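Local structure of pyruvate kinase (Toxoplasma gondii, 3GG8) at residues T76-V81 / L214-P219; N197-L202 / F229-D234; Y238-L243 / I250-K255; V263-I268 / K296-K301. The protein catalyses the last step of glycolysis, the transfer of a phosphoryl group from phosphoenolpyruvate to ADP, which yields pyruvate and ATP. All blocks are in the same frame, centred on the assembly; numbering follows the deposited sequence. Where two conformers were deposited one is given.

Contact 1 (T76-V81 / L214-P219)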
loop_
_atom_site.group_PDB
_atom_site.type_symbol
_atom_site.label_atom_id
_atom_site.label_comp_id
_atom_site.label_asym_id
_atom_site.label_seq_id
_atom_site.Cartn_x
_atom_site.Cartn_y
_atom_site.Cartn_z
ATOM N N THR C 76 -54.148 18.641 -8.106
ATOM C CA THR C 76 -53.767 17.540 -8.972
ATOM C C THR C 76 -52.692 16.673 -8.317
ATOM O O THR C 76 -52.752 15.446 -8.377
ATOM C CB THR C 76 -53.310 18.019 -10.390
ATOM O OG1 THR C 76 -52.071 18.724 -10.285
ATOM C CG2 THR C 76 -54.349 18.932 -11.033
ATOM N N HIS C 77 -51.708 17.313 -7.695
ATOM C CA HIS C 77 -50.648 16.620 -6.975
ATOM C C HIS C 77 -51.170 15.928 -5.702
ATOM O O HIS C 77 -50.621 14.911 -5.299
ATOM C CB HIS C 77 -49.510 17.590 -6.648
ATOM C CG HIS C 77 -48.658 17.960 -7.837
ATOM N ND1 HIS C 77 -47.788 17.073 -8.440
ATOM C CD2 HIS C 77 -48.521 19.130 -8.501
ATOM C CE1 HIS C 77 -47.172 17.678 -9.440
ATOM N NE2 HIS C 77 -47.596 18.930 -9.493
ATOM N N ALA C 78 -52.243 16.457 -5.100
ATOM C CA ALA C 78 -52.911 15.741 -4.023
ATOM C C ALA C 78 -53.497 14.391 -4.488
ATOM O O ALA C 78 -53.411 13.413 -3.754
ATOM C CB ALA C 78 -54.002 16.614 -3.344
ATOM N N ARG C 79 -54.075 14.346 -5.698
ATOM C CA ARG C 79 -54.636 13.107 -6.255
ATOM C C ARG C 79 -53.539 12.085 -6.431
ATOM O O ARG C 79 -53.737 10.907 -6.135
ATOM C CB ARG C 79 -55.283 13.324 -7.627
ATOM C CG ARG C 79 -56.434 14.306 -7.675
ATOM C CD ARG C 79 -56.938 14.483 -9.141
ATOM N NE ARG C 79 -58.355 14.839 -9.190
ATOM C CZ ARG C 79 -59.352 13.968 -9.329
ATOM N NH1 ARG C 79 -59.107 12.667 -9.446
ATOM N NH2 ARG C 79 -60.604 14.404 -9.352
ATOM N N THR C 80 -52.397 12.550 -6.947
ATOM C CA THR C 80 -51.193 11.731 -7.141
ATOM C C THR C 80 -50.701 11.140 -5.826
ATOM O O THR C 80 -50.441 9.936 -5.739
ATOM C CB THR C 80 -50.052 12.539 -7.793
ATOM O OG1 THR C 80 -50.474 12.996 -9.077
ATOM C CG2 THR C 80 -48.804 11.669 -7.982
ATOM N N VAL C 81 -50.598 11.980 -4.801
ATOM C CA VAL C 81 -50.224 11.519 -3.476
ATOM C C VAL C 81 -51.196 10.453 -2.918
ATOM O O VAL C 81 -50.751 9.436 -2.366
ATOM C CB VAL C 81 -50.038 12.705 -2.509
ATOM C CG1 VAL C 81 -49.874 12.219 -1.089
ATOM C CG2 VAL C 81 -48.830 13.560 -2.951
ATOM N N LEU C 214 -44.476 24.993 1.741
ATOM C CA LEU C 214 -45.142 25.130 3.031
ATOM C C LEU C 214 -46.556 24.555 3.033
ATOM O O LEU C 214 -46.945 23.889 3.987
ATOM C CB LEU C 214 -45.191 26.600 3.477
ATOM C CG LEU C 214 -43.908 27.416 3.719
ATOM C CD1 LEU C 214 -44.280 28.879 4.047
ATOM C CD2 LEU C 214 -43.040 26.835 4.843
ATOM N N ASN C 215 -47.322 24.828 1.973
ATOM C CA ASN C 215 -48.724 24.451 1.946
ATOM C C ASN C 215 -49.043 23.150 1.216
ATOM O O ASN C 215 -50.179 22.670 1.277
ATOM C CB ASN C 215 -49.583 25.633 1.495
ATOM C CG ASN C 215 -49.415 26.837 2.413
ATOM O OD1 ASN C 215 -49.193 27.962 1.966
ATOM N ND2 ASN C 215 -49.480 26.589 3.705
ATOM N N PHE C 216 -48.032 22.552 0.584
ATOM C CA PHE C 216 -48.167 21.208 0.089
ATOM C C PHE C 216 -47.113 20.287 0.719
ATOM O O PHE C 216 -47.472 19.351 1.448
ATOM C CB PHE C 216 -48.094 21.157 -1.438
ATOM C CG PHE C 216 -48.513 19.821 -2.016
ATOM C CD1 PHE C 216 -49.811 19.639 -2.510
ATOM C CD2 PHE C 216 -47.620 18.757 -2.052
ATOM C CE1 PHE C 216 -50.202 18.410 -3.037
ATOM C CE2 PHE C 216 -47.995 17.517 -2.572
ATOM C CZ PHE C 216 -49.297 17.340 -3.070
ATOM N N GLY C 217 -45.832 20.560 0.435
ATOM C CA GLY C 217 -44.703 19.708 0.854
ATOM C C GLY C 217 -44.813 19.221 2.298
ATOM O O GLY C 217 -44.730 18.022 2.561
ATOM N N ILE C 218 -45.034 20.157 3.222
ATOM C CA ILE C 218 -45.162 19.834 4.652
ATOM C C ILE C 218 -46.407 18.978 5.000
ATOM O O ILE C 218 -46.232 17.867 5.504
ATOM C CB ILE C 218 -45.055 21.107 5.572
ATOM C CG1 ILE C 218 -43.613 21.658 5.575
ATOM C CG2 ILE C 218 -45.566 20.810 7.006
ATOM C CD1 ILE C 218 -43.376 22.878 6.536
ATOM N N PRO C 219 -47.652 19.486 4.737
ATOM C CA PRO C 219 -48.828 18.714 5.191
ATOM C C PRO C 219 -49.137 17.455 4.388
ATOM O O PRO C 219 -49.887 16.610 4.884
ATOM C CB PRO C 219 -49.987 19.708 5.058
ATOM C CG PRO C 219 -49.576 20.612 3.952
ATOM C CD PRO C 219 -48.061 20.733 4.068
#

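Contact 2 (N197-L202 / F229-D234)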
loop_
_atom_site.group_PDB
_atom_site.type_symbol
_atom_site.label_atom_id
_atom_site.label_comp_id
_atom_site.label_asym_id
_atom_site.label_seq_id
_atom_site.Cartn_x
_atom_site.Cartn_y
_atom_site.Cartn_z
ATOM N N ASN C 197 -22.619 30.838 -18.036
ATOM C CA ASN C 197 -21.599 31.625 -17.322
ATOM C C ASN C 197 -22.131 32.967 -16.761
ATOM O O ASN C 197 -21.345 33.876 -16.458
ATOM C CB ASN C 197 -20.386 31.868 -18.243
ATOM C CG ASN C 197 -19.050 31.808 -17.512
ATOM O OD1 ASN C 197 -18.938 31.303 -16.388
ATOM N ND2 ASN C 197 -18.014 32.314 -18.172
ATOM N N VAL C 198 -23.456 33.082 -16.622
ATOM C CA VAL C 198 -24.083 34.299 -16.070
ATOM C C VAL C 198 -25.070 33.947 -14.946
ATOM O O VAL C 198 -25.959 33.112 -15.124
ATOM C CB VAL C 198 -24.812 35.129 -17.179
ATOM C CG1 VAL C 198 -25.610 36.279 -16.574
ATOM C CG2 VAL C 198 -23.830 35.672 -18.186
ATOM N N LYS C 199 -24.905 34.580 -13.787
ATOM C CA LYS C 199 -25.828 34.392 -12.674
ATOM C C LYS C 199 -27.222 34.968 -13.004
ATOM O O LYS C 199 -27.341 36.095 -13.476
ATOM C CB LYS C 199 -25.237 35.008 -11.391
ATOM C CG LYS C 199 -26.257 35.261 -10.288
ATOM C CD LYS C 199 -25.673 35.161 -8.880
ATOM C CE LYS C 199 -26.781 34.785 -7.893
ATOM N NZ LYS C 199 -26.277 34.254 -6.584
ATOM N N VAL C 200 -28.269 34.190 -12.766
ATOM C CA VAL C 200 -29.634 34.654 -13.019
ATOM C C VAL C 200 -30.160 35.381 -11.784
ATOM O O VAL C 200 -30.235 34.794 -10.710
ATOM C CB VAL C 200 -30.580 33.506 -13.448
ATOM C CG1 VAL C 200 -31.985 34.031 -13.706
ATOM C CG2 VAL C 200 -30.033 32.805 -14.702
ATOM N N GLN C 201 -30.502 36.660 -11.946
ATOM C CA GLN C 201 -30.908 37.513 -10.827
ATOM C C GLN C 201 -32.388 37.361 -10.508
ATOM O O GLN C 201 -33.125 38.347 -10.393
ATOM C CB GLN C 201 -30.582 38.986 -11.105
ATOM C CG GLN C 201 -29.094 39.314 -11.213
ATOM C CD GLN C 201 -28.845 40.760 -11.652
ATOM O OE1 GLN C 201 -29.505 41.701 -11.174
ATOM N NE2 GLN C 201 -27.885 40.945 -12.560
ATOM N N LEU C 202 -32.806 36.115 -10.339
ATOM C CA LEU C 202 -34.176 35.774 -9.985
ATOM C C LEU C 202 -34.147 34.887 -8.752
ATOM O O LEU C 202 -33.228 34.068 -8.603
ATOM C CB LEU C 202 -34.851 35.023 -11.143
ATOM C CG LEU C 202 -35.019 35.768 -12.468
ATOM C CD1 LEU C 202 -35.645 34.850 -13.480
ATOM C CD2 LEU C 202 -35.842 37.060 -12.297
ATOM N N PHE C 229 -32.510 24.763 -9.832
ATOM C CA PHE C 229 -31.645 25.909 -10.129
ATOM C C PHE C 229 -31.009 26.568 -8.897
ATOM O O PHE C 229 -31.065 27.796 -8.742
ATOM C CB PHE C 229 -32.439 26.958 -10.938
ATOM C CG PHE C 229 -31.609 27.713 -11.944
ATOM C CD1 PHE C 229 -31.281 27.141 -13.166
ATOM C CD2 PHE C 229 -31.177 29.004 -11.680
ATOM C CE1 PHE C 229 -30.519 27.845 -14.108
ATOM C CE2 PHE C 229 -30.414 29.705 -12.619
ATOM C CZ PHE C 229 -30.090 29.124 -13.826
ATOM N N VAL C 230 -30.396 25.781 -8.013
ATOM C CA VAL C 230 -29.760 26.377 -6.837
ATOM C C VAL C 230 -28.432 27.020 -7.233
ATOM O O VAL C 230 -27.577 26.375 -7.854
ATOM C CB VAL C 230 -29.570 25.371 -5.681
ATOM C CG1 VAL C 230 -28.619 25.936 -4.630
ATOM C CG2 VAL C 230 -30.917 25.030 -5.051
ATOM N N GLN C 231 -28.274 28.295 -6.884
ATOM C CA GLN C 231 -27.122 29.066 -7.323
ATOM C C GLN C 231 -26.112 29.374 -6.214
ATOM O O GLN C 231 -24.964 29.726 -6.508
ATOM C CB GLN C 231 -27.574 30.350 -8.014
ATOM C CG GLN C 231 -28.210 30.115 -9.362
ATOM C CD GLN C 231 -28.388 31.399 -10.144
ATOM O OE1 GLN C 231 -27.813 31.560 -11.227
ATOM N NE2 GLN C 231 -29.189 32.323 -9.605
ATOM N N SER C 232 -26.538 29.246 -4.954
ATOM C CA SER C 232 -25.669 29.512 -3.795
ATOM C C SER C 232 -26.190 28.823 -2.531
ATOM O O SER C 232 -27.370 28.485 -2.440
ATOM C CB SER C 232 -25.580 31.012 -3.535
ATOM O OG SER C 232 -26.689 31.457 -2.781
ATOM N N ALA C 233 -25.322 28.643 -1.536
ATOM C CA ALA C 233 -25.731 27.972 -0.302
ATOM C C ALA C 233 -26.747 28.774 0.530
ATOM O O ALA C 233 -27.456 28.197 1.344
ATOM C CB ALA C 233 -24.515 27.594 0.529
ATOM N N ASP C 234 -26.817 30.091 0.325
ATOM C CA ASP C 234 -27.899 30.905 0.909
ATOM C C ASP C 234 -29.286 30.450 0.452
ATOM O O ASP C 234 -30.278 30.658 1.161
ATOM C CB ASP C 234 -27.745 32.379 0.551
ATOM C CG ASP C 234 -26.620 33.044 1.299
ATOM O OD1 ASP C 234 -25.952 33.893 0.679
ATOM O OD2 ASP C 234 -26.396 32.720 2.493
HETATM O O HOH W 1 -30.885 34.066 -7.342
#

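Contact 3 (Y238-L243 / I250-K255)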
loop_
_atom_site.group_PDB
_atom_site.type_symbol
_atom_site.label_atom_id
_atom_site.label_comp_id
_atom_site.label_asym_id
_atom_site.label_seq_id
_atom_site.Cartn_x
_atom_site.Cartn_y
_atom_site.Cartn_z
ATOM N N TYR C 238 -31.980 29.223 3.181
ATOM C CA TYR C 238 -33.283 29.857 3.065
ATOM C C TYR C 238 -34.418 28.845 3.149
ATOM O O TYR C 238 -35.372 29.049 3.904
ATOM C CB TYR C 238 -33.377 30.701 1.781
ATOM C CG TYR C 238 -34.737 31.319 1.614
ATOM C CD1 TYR C 238 -35.217 32.248 2.537
ATOM C CD2 TYR C 238 -35.559 30.950 0.561
ATOM C CE1 TYR C 238 -36.489 32.803 2.401
ATOM C CE2 TYR C 238 -36.822 31.494 0.414
ATOM C CZ TYR C 238 -37.285 32.410 1.331
ATOM O OH TYR C 238 -38.546 32.945 1.178
ATOM N N ILE C 239 -34.304 27.743 2.391
ATOM C CA ILE C 239 -35.290 26.667 2.475
ATOM C C ILE C 239 -35.360 26.034 3.883
ATOM O O ILE C 239 -36.459 25.778 4.391
ATOM C CB ILE C 239 -35.074 25.577 1.420
ATOM C CG1 ILE C 239 -35.099 26.187 0.017
ATOM C CG2 ILE C 239 -36.158 24.495 1.562
ATOM C CD1 ILE C 239 -34.275 25.453 -0.991
ATOM N N ARG C 240 -34.197 25.799 4.501
ATOM C CA ARG C 240 -34.154 25.217 5.838
ATOM C C ARG C 240 -34.873 26.075 6.884
ATOM O O ARG C 240 -35.585 25.544 7.742
ATOM C CB ARG C 240 -32.718 24.936 6.270
ATOM C CG ARG C 240 -32.620 24.222 7.602
ATOM C CD ARG C 240 -31.281 23.556 7.776
ATOM N NE ARG C 240 -31.124 22.381 6.919
ATOM C CZ ARG C 240 -30.228 22.279 5.947
ATOM N NH1 ARG C 240 -30.154 21.162 5.234
ATOM N NH2 ARG C 240 -29.399 23.294 5.696
ATOM N N GLY C 241 -34.705 27.391 6.810
ATOM C CA GLY C 241 -35.389 28.292 7.734
ATOM C C GLY C 241 -36.871 28.369 7.428
ATOM O O GLY C 241 -37.706 28.500 8.332
ATOM N N LEU C 242 -37.191 28.296 6.139
ATOM C CA LEU C 242 -38.569 28.233 5.655
ATOM C C LEU C 242 -39.275 27.010 6.219
ATOM O O LEU C 242 -40.383 27.123 6.735
ATOM C CB LEU C 242 -38.566 28.155 4.137
ATOM C CG LEU C 242 -39.551 28.893 3.257
ATOM C CD1 LEU C 242 -39.582 30.386 3.623
ATOM C CD2 LEU C 242 -39.139 28.679 1.803
ATOM N N LEU C 243 -38.615 25.854 6.122
ATOM C CA LEU C 243 -39.169 24.574 6.560
ATOM C C LEU C 243 -39.511 24.578 8.063
ATOM O O LEU C 243 -40.543 24.036 8.488
ATOM C CB LEU C 243 -38.200 23.437 6.218
ATOM C CG LEU C 243 -38.193 22.920 4.766
ATOM C CD1 LEU C 243 -37.012 22.016 4.490
ATOM C CD2 LEU C 243 -39.513 22.191 4.410
ATOM N N ILE C 250 -37.921 17.015 6.850
ATOM C CA ILE C 250 -37.778 17.119 5.401
ATOM C C ILE C 250 -36.330 17.430 5.028
ATOM O O ILE C 250 -35.672 18.279 5.646
ATOM C CB ILE C 250 -38.783 18.136 4.785
ATOM C CG1 ILE C 250 -40.221 17.707 5.087
ATOM C CG2 ILE C 250 -38.595 18.268 3.275
ATOM C CD1 ILE C 250 -41.239 18.718 4.671
ATOM N N ARG C 251 -35.835 16.696 4.039
ATOM C CA ARG C 251 -34.457 16.822 3.600
ATOM C C ARG C 251 -34.376 17.622 2.286
ATOM O O ARG C 251 -35.263 17.523 1.437
ATOM C CB ARG C 251 -33.835 15.428 3.457
ATOM C CG ARG C 251 -33.705 14.655 4.794
ATOM C CD ARG C 251 -32.914 15.428 5.858
ATOM N NE ARG C 251 -33.039 14.853 7.206
ATOM C CZ ARG C 251 -33.888 15.300 8.133
ATOM N NH1 ARG C 251 -34.674 16.331 7.859
ATOM N NH2 ARG C 251 -33.953 14.724 9.331
ATOM N N ILE C 252 -33.323 18.432 2.157
ATOM C CA ILE C 252 -33.153 19.365 1.044
ATOM C C ILE C 252 -32.160 18.839 0.013
ATOM O O ILE C 252 -31.026 18.501 0.357
ATOM C CB ILE C 252 -32.716 20.772 1.558
ATOM C CG1 ILE C 252 -33.715 21.287 2.600
ATOM C CG2 ILE C 252 -32.626 21.803 0.403
ATOM C CD1 ILE C 252 -33.258 22.546 3.300
ATOM N N ILE C 253 -32.597 18.775 -1.247
ATOM C CA ILE C 253 -31.777 18.232 -2.346
ATOM C C ILE C 253 -31.620 19.279 -3.455
ATOM O O ILE C 253 -32.406 19.301 -4.399
ATOM C CB ILE C 253 -32.386 16.934 -2.958
ATOM C CG1 ILE C 253 -32.655 15.859 -1.892
ATOM C CG2 ILE C 253 -31.509 16.410 -4.120
ATOM C CD1 ILE C 253 -31.382 15.272 -1.218
ATOM N N PRO C 254 -30.619 20.167 -3.337
ATOM C CA PRO C 254 -30.416 21.183 -4.363
ATOM C C PRO C 254 -30.130 20.568 -5.735
ATOM O O PRO C 254 -29.419 19.557 -5.830
ATOM C CB PRO C 254 -29.179 21.945 -3.864
ATOM C CG PRO C 254 -29.131 21.685 -2.420
ATOM C CD PRO C 254 -29.639 20.296 -2.246
ATOM N N LYS C 255 -30.709 21.173 -6.769
ATOM C CA LYS C 255 -30.460 20.789 -8.147
ATOM C C LYS C 255 -29.382 21.713 -8.737
ATOM O O LYS C 255 -29.501 22.948 -8.692
ATOM C CB LYS C 255 -31.762 20.853 -8.967
ATOM C CG LYS C 255 -32.764 19.743 -8.630
ATOM C CD LYS C 255 -34.164 19.980 -9.211
ATOM C CE LYS C 255 -34.174 19.940 -10.710
ATOM N NZ LYS C 255 -35.593 20.065 -11.167
#

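Contact 4 (V263-I268 / K296-K301)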
loop_
_atom_site.group_PDB
_atom_site.type_symbol
_atom_site.label_atom_id
_atom_site.label_comp_id
_atom_site.label_asym_id
_atom_site.label_seq_id
_atom_site.Cartn_x
_atom_site.Cartn_y
_atom_site.Cartn_z
ATOM N N VAL C 263 -19.830 26.560 -9.320
ATOM C CA VAL C 263 -18.830 27.375 -8.622
ATOM C C VAL C 263 -19.056 27.392 -7.102
ATOM O O VAL C 263 -18.095 27.426 -6.312
ATOM C CB VAL C 263 -18.767 28.807 -9.218
ATOM C CG1 VAL C 263 -17.986 29.761 -8.325
ATOM C CG2 VAL C 263 -18.142 28.763 -10.589
ATOM N N ASN C 264 -20.313 27.355 -6.683
ATOM C CA ASN C 264 -20.584 27.304 -5.260
ATOM C C ASN C 264 -20.856 25.896 -4.731
ATOM O O ASN C 264 -21.346 25.761 -3.604
ATOM C CB ASN C 264 -21.712 28.276 -4.882
ATOM C CG ASN C 264 -21.381 29.718 -5.232
ATOM O OD1 ASN C 264 -20.406 30.280 -4.743
ATOM N ND2 ASN C 264 -22.185 30.315 -6.088
ATOM N N PHE C 265 -20.506 24.860 -5.511
ATOM C CA PHE C 265 -20.891 23.482 -5.168
ATOM C C PHE C 265 -20.548 23.013 -3.756
ATOM O O PHE C 265 -21.374 22.373 -3.114
ATOM C CB PHE C 265 -20.384 22.439 -6.179
ATOM C CG PHE C 265 -20.853 21.030 -5.863
ATOM C CD1 PHE C 265 -22.163 20.637 -6.138
ATOM C CD2 PHE C 265 -19.994 20.109 -5.246
ATOM C CE1 PHE C 265 -22.606 19.335 -5.817
ATOM C CE2 PHE C 265 -20.429 18.794 -4.930
ATOM C CZ PHE C 265 -21.733 18.415 -5.209
ATOM N N ASP C 266 -19.332 23.298 -3.285
ATOM C CA ASP C 266 -18.880 22.775 -1.994
ATOM C C ASP C 266 -19.697 23.324 -0.822
ATOM O O ASP C 266 -20.080 22.575 0.075
ATOM C CB ASP C 266 -17.384 23.024 -1.802
ATOM C CG ASP C 266 -16.522 22.169 -2.739
ATOM O OD1 ASP C 266 -16.803 20.973 -2.914
ATOM O OD2 ASP C 266 -15.550 22.691 -3.303
ATOM N N GLU C 267 -19.979 24.624 -0.850
ATOM C CA GLU C 267 -20.801 25.257 0.173
ATOM C C GLU C 267 -22.271 24.802 0.050
ATOM O O GLU C 267 -22.948 24.591 1.067
ATOM C CB GLU C 267 -20.658 26.781 0.096
ATOM C CG GLU C 267 -21.165 27.573 1.333
ATOM C CD GLU C 267 -21.324 29.090 1.062
ATOM O OE1 GLU C 267 -20.932 29.554 -0.040
ATOM O OE2 GLU C 267 -21.858 29.810 1.940
ATOM N N ILE C 268 -22.754 24.631 -1.180
ATOM C CA ILE C 268 -24.087 24.052 -1.412
ATOM C C ILE C 268 -24.178 22.630 -0.821
ATOM O O ILE C 268 -25.077 22.330 -0.045
ATOM C CB ILE C 268 -24.455 24.048 -2.913
ATOM C CG1 ILE C 268 -24.654 25.474 -3.430
ATOM C CG2 ILE C 268 -25.697 23.186 -3.181
ATOM C CD1 ILE C 268 -24.597 25.583 -4.963
ATOM N N LYS C 296 -18.956 13.626 -12.668
ATOM C CA LYS C 296 -17.987 12.775 -11.992
ATOM C C LYS C 296 -17.484 13.385 -10.708
ATOM O O LYS C 296 -17.424 12.707 -9.678
ATOM C CB LYS C 296 -16.773 12.522 -12.892
ATOM C CG LYS C 296 -16.901 11.283 -13.723
ATOM C CD LYS C 296 -15.598 10.978 -14.512
ATOM C CE LYS C 296 -15.533 9.482 -14.897
ATOM N NZ LYS C 296 -16.786 8.990 -15.603
ATOM N N MET C 297 -17.097 14.657 -10.804
ATOM C CA MET C 297 -16.597 15.440 -9.684
ATOM C C MET C 297 -17.638 15.592 -8.587
ATOM O O MET C 297 -17.312 15.449 -7.418
ATOM C CB MET C 297 -16.093 16.811 -10.179
ATOM C CG MET C 297 -15.800 17.904 -9.115
ATOM S SD MET C 297 -17.103 19.152 -8.817
ATOM C CE MET C 297 -17.288 19.966 -10.398
ATOM N N MET C 298 -18.879 15.875 -8.965
ATOM C CA MET C 298 -19.944 16.115 -7.990
ATOM C C MET C 298 -20.389 14.837 -7.286
ATOM O O MET C 298 -20.809 14.875 -6.123
ATOM C CB MET C 298 -21.142 16.786 -8.650
ATOM C CG MET C 298 -20.985 18.293 -8.841
ATOM S SD MET C 298 -22.492 19.075 -9.455
ATOM C CE MET C 298 -22.518 18.434 -11.140
ATOM N N ILE C 299 -20.325 13.718 -8.003
ATOM C CA ILE C 299 -20.683 12.420 -7.437
ATOM C C ILE C 299 -19.589 12.025 -6.439
ATOM O O ILE C 299 -19.885 11.616 -5.317
ATOM C CB ILE C 299 -20.924 11.335 -8.538
ATOM C CG1 ILE C 299 -22.263 11.581 -9.247
ATOM C CG2 ILE C 299 -20.939 9.941 -7.941
ATOM C CD1 ILE C 299 -22.492 10.734 -10.505
ATOM N N ALA C 300 -18.337 12.202 -6.833
ATOM C CA ALA C 300 -17.206 11.867 -5.973
ATOM C C ALA C 300 -17.270 12.631 -4.646
ATOM O O ALA C 300 -17.104 12.045 -3.581
ATOM C CB ALA C 300 -15.911 12.135 -6.693
ATOM N N LYS C 301 -17.535 13.933 -4.727
ATOM C CA LYS C 301 -17.635 14.819 -3.563
ATOM C C LYS C 301 -18.791 14.453 -2.628
ATOM O O LYS C 301 -18.640 14.489 -1.401
ATOM C CB LYS C 301 -17.771 16.277 -4.021
ATOM C CG LYS C 301 -16.477 16.872 -4.589
ATOM C CD LYS C 301 -16.744 18.252 -5.196
ATOM C CE LYS C 301 -15.441 18.927 -5.611
ATOM N NZ LYS C 301 -14.700 19.417 -4.431
#

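Contact 1 (T76-V81 / L214-P219)
Phe-216 reaches from segment 214-219 to helix 74-90 and meets it with the outer end of its ring. Phe-216 CZ lies 3.5 Å from the carbonyl carbon His-77 C, an oblique approach. The backbone N of Ala-78 lies in the ring plane, at the ring edge, 3.5 Å from Phe-216 CE1. The ring therefore meets the peptide between His-77 and Ala-78 as well as side chains. His-77 adds its CB, 3.6 Å from Phe-216 CZ. One turn further on, Val-81 points back at the ring from the opposite direction. Val-81 CG2 is 3.8 Å from Phe-216 CZ and near the ring plane. In Phe-216 the CG stands opposite the backbone N (chi1 -168°), which turns the ring toward helix 74-90. The imidazole of His-77 takes no part in this touch. It turns away from the segment, stacks on Phe-69 and donates from NE2 to His-71 O. No hydrogen bond joins the two segments. Further out, Phe-69 and His-74 each meet Phe-216 edge-to-face, and Leu-67 of strand 62-68 touches His-77, Val-81 and Phe-216. The contact thus buries one aromatic ring between helix 74-90 and segment 214-219 on helix 207-217. Such packing belongs to the outer helical layer of a TIM barrel, the (beta/alpha)8 fold of the pyruvate kinase catalytic domain.

Contact 2 (N197-L202 / F229-D234)
Val-200 in the irregular segment 197-202 presents both its backbone N and its backbone O to Gln-231, and the nearest CA atoms of the two segments, Lys-199 CA and Gln-231 CA, are 7.7 Å apart. The amide of Gln-231 fills that gap. Val-200 N donates to Gln-231 OE1 over 3.1 Å, with a nearly straight N-H...O angle of 167°. Gln-231 NE2 donates back to Val-200 O over 2.9 Å. Each donor lies in the carbonyl plane of its acceptor, on a lone pair. The paired bonds fix the rotation of the amide. Asn-258 ND2 also donates to Gln-231 OE1, so that oxygen takes two donors. A water bound to Leu-202 O accepts a further, weak bond from Gln-231 NE2. Lys-199 runs extended past the amide, with its CE 3.8 Å from Gln-231 NE2. Next to these bonds, Val-200 CG2 rests 3.8 Å from Phe-229 CE2, its side chain at about a right angle to that of Phe-229. The arrangement is a side-chain amide pairing with the N-H and C=O of one residue, much as a backbone peptide would. It ties the chain following strand 193-194 to the loop after strand 224-227 of the TIM barrel.

Contact 3 (Y238-L243 / I250-K255)
Strand 224-227, helix 233-243 and strand 251-256 form a beta-alpha-beta unit of the TIM barrel, and Ile-252 meets Ile-239, Arg-240 and Leu-243 inside it. The helix lies against the outside of the barrel. The axis of 238-243 passes 9.5 Å from that of 251-255, and the two run nearly antiparallel, at 154°. No hydrogen bond crosses between the segments. The packing is almost wholly aliphatic. Ile-252 is at its centre. With CG1 trans to the carbonyl carbon (chi1 -55°), its extended chain puts CD1 against the helix backbone, and Ile-252 CD1 is 3.6 Å from Arg-240 N. The same methyl, Ile-252 CD1, is 3.9 Å from Ile-239 CG2. Leu-243 splits its two methyls between Ile-252 and Ile-250, two residues apart. Leu-243 CD1 lies 3.9 Å from Ile-252 CG1, and the two side chains lie alongside, pointing opposite ways. Leu-243 CD2 lies 3.9 Å from Ile-250 CD1, where the side chains meet at about a right angle. Ile-213 of helix 207-217 also touches Leu-243. Arg-240 closes the side of this apolar patch. In one of its two conformers the chain bends at chi3 and Arg-240 NH2 donates to Glu-271 O. In that conformer Ile-252 CD1 sits 3.8 Å from the Arg-240 guanidinium plane, on one face and offset toward the rim.

Contact 4 (V263-I268 / K296-K301)
Two neighbouring helices on the outside of the TIM barrel, 265-271 and 288-305, meet here through Phe-265, Asp-266, Met-298 and Lys-301. A chi1 of -177° swings the Phe-265 ring away from its own backbone N and projects it toward helix 288-305. Met-298 lays its CG over one face of the ring, a CH-pi contact with CG 3.6 Å from the Phe-265 ring centroid and only 12° off the ring normal. Met-298 SD follows obliquely, 4.2 Å from the Phe-265 centroid, and makes a Met-aromatic contact. Met-297 SD is a more distant one. The aliphatic part of Lys-301 runs antiparallel beside the Phe-265 side chain, with Lys-301 CD 3.7 Å from Phe-265 CE2. A bend at chi4 then turns its amine to Asp-266. Lys-301 NZ donates to the syn lone pair of Asp-266 OD1 over 3.0 Å, a salt bridge. Ile-275 and Ile-256 of the barrel strands back the Phe-265 ring, while Met-297 packs on Met-21 of the second subunit. The ring thus carries a methylene over one face, with sulfur and the lysine chain beside it. The salt bridge lies on the more exposed side, where water probably weakens it, and the apolar packing lies within.

How the contacts relate
Following the chain from its N terminus, contact 1 opens first, on helix 74-90. It closes only at 214-219, after the chain has passed through the strands from 118-120 to 193-194, and so joins two barrel helices far apart in sequence. Contact 2 crosses it, because 197-202 lies inside that span and 229-234 beyond. The other pairs are in series, and none nests. Contact 3 closes a short turn between helix 233-243 and strand 251-256. Contact 4 links helices 265-271 and 288-305. Contact 3 touches the other three: Ile-218 packs on Ile-250, Val-230 N probably bonds to Lys-255 O, and Pro-254 meets Ile-268. Contacts 2 and 4 also touch, where Asn-264 ND2 probably bonds to Gln-231 O.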